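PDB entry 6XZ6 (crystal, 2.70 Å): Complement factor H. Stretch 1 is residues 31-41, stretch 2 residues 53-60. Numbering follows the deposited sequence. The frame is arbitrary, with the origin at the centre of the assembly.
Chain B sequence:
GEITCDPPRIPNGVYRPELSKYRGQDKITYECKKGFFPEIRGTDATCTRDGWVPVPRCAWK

Stretch 1, residues 31-41: ECKKGFFPEIR
Stretch 2 53-60: VPVPRCAW

Stretch 1 ends a strand at Glu31 and Cys32, then turns. Lys33 to Phe36 form a type II beta turn, closed by Phe36 N to Lys33 O at 2.9 Å. Gly35 sits in it at phi 103°, psi -13°, where a CB would jam against the preceding carbonyl O. The chain then extends through Phe37 and Pro38 and runs antiparallel to Cys58 and Ala59. Phe37 pairs with Ala59 and Pro38 with Cys58, with CA to CA distances of 5.4 and 4.7 Å.

Phe37 N donates to Ala59 O at 2.8 Å, and Ala59 N donates to Phe37 O at 3.0 Å. Both bonds are nearly straight. Pro38 has no N-H to give, but it occupies the non-hydrogen-bonded pair, so no bond to the facing strand is lost. Pro38 CA lies 3.4 Å from Arg57 O in a CA-H...O contact. Arg57 O also accepts a hydrogen bond from Glu39 N at 3.0 Å, at an N-H...O angle of 143°. Glu39 has phi -65°, psi -40°. Pro54 follows a cis peptide bond.

A disulfide ties Cys32 SG to Cys58 SG at 2.1 Å, with chi3 -86°. Both cysteines have chi1 m. Phe36, also m, packs its CB 4.3 Å from Cys58 CB. Phe36 and Cys58 are the heart of the contact, with 69 and 78 Å² covered. The Phe36 ring offers a flat apolar face to the edge of Trp60 (chi1 t, chi2 -102°), planes at 76°, with Phe36 CZ 3.5 Å from Trp60 CE3.

Phe37 (m) and Ala59 share the other face of the sheet from Pro38 and Cys58. At an exposed place, the opposite charges of Glu39 (t, t) and Arg57 (m, t, t) pair in a salt bridge, Glu39 OE2 to Arg57 NH2 at 2.8 Å. Ile40 (m, m) adds an apolar contact, CG1 to Pro54 CB at 4.2 Å. Together the stretches bury 621 Å², counting both sides.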

ATOM      1  N   GLU B  31      -9.425  -4.750 -20.603  1.00 23.62           N
ATOM      2  CA  GLU B  31     -10.018  -4.603 -19.275  1.00 24.38           C
ATOM      3  C   GLU B  31     -10.551  -3.189 -19.169  1.00 28.33           C
ATOM      4  O   GLU B  31      -9.994  -2.284 -19.771  1.00 26.04           O
ATOM      5  CB  GLU B  31      -8.976  -4.850 -18.172  1.00 25.25           C
ATOM      6  CG  GLU B  31      -8.545  -6.293 -18.049  1.00 33.16           C
ATOM      7  CD  GLU B  31      -9.637  -7.241 -17.607  1.00 43.72           C
ATOM      8  OE1 GLU B  31     -10.266  -6.963 -16.561  1.00 34.78           O
ATOM      9  OE2 GLU B  31      -9.849  -8.270 -18.294  1.00 36.11           O
ATOM     10  N   CYS B  32     -11.613  -3.002 -18.412  1.00 29.02           N
ATOM     11  CA  CYS B  32     -12.225  -1.698 -18.219  1.00 31.28           C
ATOM     12  C   CYS B  32     -11.799  -1.079 -16.868  1.00 33.74           C
ATOM     13  O   CYS B  32     -11.491  -1.803 -15.915  1.00 32.42           O
ATOM     14  CB  CYS B  32     -13.747  -1.795 -18.356  1.00 35.83           C
ATOM     15  SG  CYS B  32     -14.337  -2.288 -20.011  1.00 40.91           S
ATOM     16  N   LYS B  33     -11.779   0.272 -16.805  1.00 30.82           N
ATOM     17  CA  LYS B  33     -11.458   1.065 -15.613  1.00 32.37           C
ATOM     18  C   LYS B  33     -12.471   0.749 -14.534  1.00 38.85           C
ATOM     19  O   LYS B  33     -13.610   0.408 -14.861  1.00 40.38           O
ATOM     20  CB  LYS B  33     -11.594   2.564 -15.929  1.00 37.18           C
ATOM     21  CG  LYS B  33     -10.325   3.261 -16.370  1.00 67.19           C
ATOM     22  CD  LYS B  33     -10.434   4.738 -16.006  1.00 89.77           C
ATOM     23  CE  LYS B  33     -10.270   5.669 -17.182  1.00104.78           C
ATOM     24  NZ  LYS B  33      -8.836   5.994 -17.416  1.00108.85           N
ATOM     25  N   LYS B  34     -12.089   0.911 -13.254  1.00 35.98           N
ATOM     26  CA  LYS B  34     -12.988   0.692 -12.122  1.00 38.55           C
ATOM     27  C   LYS B  34     -14.212   1.587 -12.363  1.00 45.72           C
ATOM     28  O   LYS B  34     -14.049   2.771 -12.676  1.00 46.88           O
ATOM     29  CB  LYS B  34     -12.275   1.053 -10.806  1.00 41.89           C
ATOM     30  CG  LYS B  34     -12.883   0.439  -9.557  1.00 50.54           C
ATOM     31  CD  LYS B  34     -12.419   1.180  -8.317  1.00 58.78           C
ATOM     32  CE  LYS B  34     -13.096   0.713  -7.050  1.00 67.65           C
ATOM     33  NZ  LYS B  34     -12.565   1.430  -5.862  1.00 79.86           N
ATOM     34  N   GLY B  35     -15.400   0.985 -12.348  1.00 43.33           N
ATOM     35  CA  GLY B  35     -16.647   1.696 -12.605  1.00 45.64           C
ATOM     36  C   GLY B  35     -17.225   1.484 -13.988  1.00 49.39           C
ATOM     37  O   GLY B  35     -18.376   1.840 -14.239  1.00 52.73           O
ATOM     38  N   PHE B  36     -16.428   0.904 -14.893  1.00 44.20           N
ATOM     39  CA  PHE B  36     -16.791   0.625 -16.284  1.00 43.55           C
ATOM     40  C   PHE B  36     -16.828  -0.858 -16.525  1.00 49.08           C
ATOM     41  O   PHE B  36     -16.069  -1.598 -15.896  1.00 47.97           O
ATOM     42  CB  PHE B  36     -15.809   1.298 -17.250  1.00 42.55           C
ATOM     43  CG  PHE B  36     -15.950   2.796 -17.333  1.00 46.40           C
ATOM     44  CD1 PHE B  36     -15.310   3.620 -16.417  1.00 51.23           C
ATOM     45  CD2 PHE B  36     -16.706   3.385 -18.339  1.00 50.82           C
ATOM     46  CE1 PHE B  36     -15.436   5.005 -16.500  1.00 55.01           C
ATOM     47  CE2 PHE B  36     -16.837   4.769 -18.420  1.00 56.21           C
ATOM     48  CZ  PHE B  36     -16.200   5.573 -17.499  1.00 55.48           C
ATOM     49  N   PHE B  37     -17.724  -1.294 -17.424  1.00 49.54           N
ATOM     50  CA  PHE B  37     -17.957  -2.698 -17.757  1.00 51.76           C
ATOM     51  C   PHE B  37     -18.007  -2.885 -19.277  1.00 54.75           C
ATOM     52  O   PHE B  37     -18.487  -1.984 -19.973  1.00 54.74           O
ATOM     53  CB  PHE B  37     -19.282  -3.179 -17.118  1.00 59.96           C
ATOM     54  CG  PHE B  37     -19.342  -2.987 -15.616  1.00 65.69           C
ATOM     55  CD1 PHE B  37     -19.796  -1.792 -15.066  1.00 72.28           C
ATOM     56  CD2 PHE B  37     -18.912  -3.990 -14.747  1.00 69.95           C
ATOM     57  CE1 PHE B  37     -19.821  -1.604 -13.673  1.00 76.37           C
ATOM     58  CE2 PHE B  37     -18.930  -3.797 -13.352  1.00 75.29           C
ATOM     59  CZ  PHE B  37     -19.383  -2.606 -12.827  1.00 75.52           C
ATOM     60  N   PRO B  38     -17.545  -4.038 -19.818  1.00 51.20           N
ATOM     61  CA  PRO B  38     -17.576  -4.218 -21.281  1.00 51.85           C
ATOM     62  C   PRO B  38     -18.966  -4.375 -21.874  1.00 64.72           C
ATOM     63  O   PRO B  38     -19.868  -4.861 -21.191  1.00 68.49           O
ATOM     64  CB  PRO B  38     -16.721  -5.465 -21.511  1.00 51.97           C
ATOM     65  CG  PRO B  38     -16.766  -6.198 -20.234  1.00 57.22           C
ATOM     66  CD  PRO B  38     -16.913  -5.189 -19.144  1.00 52.26           C
ATOM     67  N   GLU B  39     -19.119  -4.012 -23.165  1.00 65.46           N
ATOM     68  CA  GLU B  39     -20.394  -4.113 -23.906  1.00 72.16           C
ATOM     69  C   GLU B  39     -20.852  -5.585 -24.072  1.00 82.67           C
ATOM     70  O   GLU B  39     -22.047  -5.881 -23.962  1.00 86.62           O
ATOM     71  CB  GLU B  39     -20.267  -3.431 -25.281  1.00 73.27           C
ATOM     72  CG  GLU B  39     -21.568  -2.844 -25.812  1.00 90.74           C
ATOM     73  CD  GLU B  39     -21.500  -2.340 -27.243  1.00114.95           C
ATOM     74  OE1 GLU B  39     -21.776  -1.137 -27.467  1.00105.38           O
ATOM     75  OE2 GLU B  39     -21.173  -3.147 -28.142  1.00112.40           O
ATOM     76  N   ILE B  40     -19.871  -6.490 -24.336  1.00 79.34           N
ATOM     77  CA  ILE B  40     -20.013  -7.950 -24.510  1.00 81.87           C
ATOM     78  C   ILE B  40     -19.502  -8.595 -23.198  1.00 84.14           C
ATOM     79  O   ILE B  40     -18.916  -7.893 -22.383  1.00 80.97           O
ATOM     80  CB  ILE B  40     -19.199  -8.432 -25.771  1.00 83.47           C
ATOM     81  CG1 ILE B  40     -19.312  -7.440 -26.999  1.00 82.59           C
ATOM     82  CG2 ILE B  40     -19.533  -9.879 -26.173  1.00 88.21           C
ATOM     83  CD1 ILE B  40     -20.748  -7.088 -27.587  1.00 85.49           C
ATOM     84  N   ARG B  41     -19.732  -9.892 -22.977  1.00 83.76           N
ATOM     85  CA  ARG B  41     -19.276 -10.558 -21.756  1.00 84.02           C
ATOM     86  C   ARG B  41     -17.735 -10.735 -21.740  1.00 84.11           C
ATOM     87  O   ARG B  41     -17.071 -10.385 -20.751  1.00 80.30           O
ATOM     88  CB  ARG B  41     -19.997 -11.906 -21.589  1.00 90.45           C
ATOM     89  CG  ARG B  41     -20.402 -12.205 -20.155  1.00103.23           C
ATOM     90  CD  ARG B  41     -21.728 -12.945 -20.073  1.00117.12           C
ATOM     91  NE  ARG B  41     -22.197 -13.027 -18.690  1.00131.09           N
ATOM     92  CZ  ARG B  41     -22.943 -12.103 -18.088  1.00149.45           C
ATOM     93  NH1 ARG B  41     -23.333 -11.019 -18.750  1.00136.23           N
ATOM     94  NH2 ARG B  41     -23.308 -12.257 -16.822  1.00140.84           N
ATOM     95  N   VAL B  53     -13.176  -7.504 -34.011  1.00 47.19           N
ATOM     96  CA  VAL B  53     -14.420  -8.267 -33.847  1.00 50.68           C
ATOM     97  C   VAL B  53     -14.368  -9.246 -32.651  1.00 53.85           C
ATOM     98  O   VAL B  53     -13.544 -10.157 -32.667  1.00 53.44           O
ATOM     99  CB  VAL B  53     -14.841  -8.968 -35.169  1.00 59.29           C
ATOM    100  CG1 VAL B  53     -16.018  -9.911 -34.952  1.00 63.74           C
ATOM    101  CG2 VAL B  53     -15.172  -7.942 -36.249  1.00 60.27           C
ATOM    102  N   PRO B  54     -15.290  -9.133 -31.656  1.00 51.97           N
ATOM    103  CA  PRO B  54     -16.318  -8.084 -31.487  1.00 51.84           C
ATOM    104  C   PRO B  54     -15.684  -6.751 -31.095  1.00 52.44           C
ATOM    105  O   PRO B  54     -14.569  -6.740 -30.564  1.00 50.50           O
ATOM    106  CB  PRO B  54     -17.230  -8.655 -30.392  1.00 55.30           C
ATOM    107  CG  PRO B  54     -16.352  -9.528 -29.568  1.00 58.32           C
ATOM    108  CD  PRO B  54     -15.300 -10.081 -30.516  1.00 54.35           C
ATOM    109  N   VAL B  55     -16.369  -5.641 -31.386  1.00 49.06           N
ATOM    110  CA  VAL B  55     -15.866  -4.290 -31.118  1.00 46.06           C
ATOM    111  C   VAL B  55     -15.661  -4.028 -29.607  1.00 48.92           C
ATOM    112  O   VAL B  55     -16.628  -4.132 -28.841  1.00 51.64           O
ATOM    113  CB  VAL B  55     -16.726  -3.186 -31.790  1.00 51.80           C
ATOM    114  CG1 VAL B  55     -16.063  -1.816 -31.650  1.00 49.10           C
ATOM    115  CG2 VAL B  55     -16.992  -3.503 -33.258  1.00 54.82           C
ATOM    116  N   PRO B  56     -14.426  -3.677 -29.166  1.00 40.28           N
ATOM    117  CA  PRO B  56     -14.204  -3.410 -27.740  1.00 37.82           C
ATOM    118  C   PRO B  56     -14.736  -2.045 -27.294  1.00 44.20           C
ATOM    119  O   PRO B  56     -14.352  -1.008 -27.856  1.00 46.08           O
ATOM    120  CB  PRO B  56     -12.681  -3.511 -27.589  1.00 35.81           C
ATOM    121  CG  PRO B  56     -12.162  -3.945 -28.912  1.00 41.00           C
ATOM    122  CD  PRO B  56     -13.170  -3.533 -29.915  1.00 39.52           C
ATOM    123  N   ARG B  57     -15.644  -2.057 -26.293  1.00 40.99           N
ATOM    124  CA  ARG B  57     -16.259  -0.849 -25.732  1.00 41.94           C
ATOM    125  C   ARG B  57     -16.455  -0.991 -24.231  1.00 46.12           C
ATOM    126  O   ARG B  57     -17.058  -1.976 -23.778  1.00 47.03           O
ATOM    127  CB  ARG B  57     -17.615  -0.515 -26.402  1.00 46.51           C
ATOM    128  CG  ARG B  57     -17.525   0.014 -27.832  1.00 63.18           C
ATOM    129  CD  ARG B  57     -18.876   0.469 -28.356  1.00 85.54           C
ATOM    130  NE  ARG B  57     -18.958   0.448 -29.821  1.00 97.25           N
ATOM    131  CZ  ARG B  57     -19.330  -0.609 -30.541  1.00118.57           C
ATOM    132  NH1 ARG B  57     -19.384  -0.533 -31.864  1.00109.92           N
ATOM    133  NH2 ARG B  57     -19.629  -1.757 -29.945  1.00108.85           N
ATOM    134  N   CYS B  58     -15.943   0.012 -23.463  1.00 41.14           N
ATOM    135  CA  CYS B  58     -16.082   0.126 -22.007  1.00 40.72           C
ATOM    136  C   CYS B  58     -17.161   1.185 -21.690  1.00 46.84           C
ATOM    137  O   CYS B  58     -16.998   2.370 -22.001  1.00 48.02           O
ATOM    138  CB  CYS B  58     -14.747   0.447 -21.340  1.00 38.03           C
ATOM    139  SG  CYS B  58     -13.555  -0.932 -21.352  1.00 39.14           S
ATOM    140  N   ALA B  59     -18.289   0.726 -21.132  1.00 43.49           N
ATOM    141  CA  ALA B  59     -19.445   1.536 -20.792  1.00 46.49           C
ATOM    142  C   ALA B  59     -19.612   1.680 -19.296  1.00 51.36           C
ATOM    143  O   ALA B  59     -19.269   0.764 -18.555  1.00 50.41           O
ATOM    144  CB  ALA B  59     -20.693   0.911 -21.387  1.00 50.70           C
ATOM    145  N   TRP B  60     -20.183   2.817 -18.858  1.00 50.83           N
ATOM    146  CA  TRP B  60     -20.450   3.178 -17.469  1.00 79.73           C
ATOM    147  C   TRP B  60     -21.533   2.279 -16.833  1.00108.05           C
ATOM    148  O   TRP B  60     -22.694   2.280 -17.248  1.00 71.16           O
ATOM    149  CB  TRP B  60     -20.826   4.665 -17.401  1.00 82.38           C
ATOM    150  CG  TRP B  60     -21.060   5.174 -16.014  1.00 87.50           C
ATOM    151  CD1 TRP B  60     -22.266   5.400 -15.415  1.00 96.34           C
ATOM    152  CD2 TRP B  60     -20.057   5.484 -15.035  1.00 86.25           C
ATOM    153  NE1 TRP B  60     -22.077   5.853 -14.129  1.00 98.39           N
ATOM    154  CE2 TRP B  60     -20.730   5.911 -13.867  1.00 95.67           C
ATOM    155  CE3 TRP B  60     -18.649   5.450 -15.031  1.00 82.87           C
ATOM    156  CZ2 TRP B  60     -20.041   6.309 -12.710  1.00 95.88           C
ATOM    157  CZ3 TRP B  60     -17.968   5.854 -13.890  1.00 85.18           C
ATOM    158  CH2 TRP B  60     -18.661   6.280 -12.747  1.00 91.21           C
TER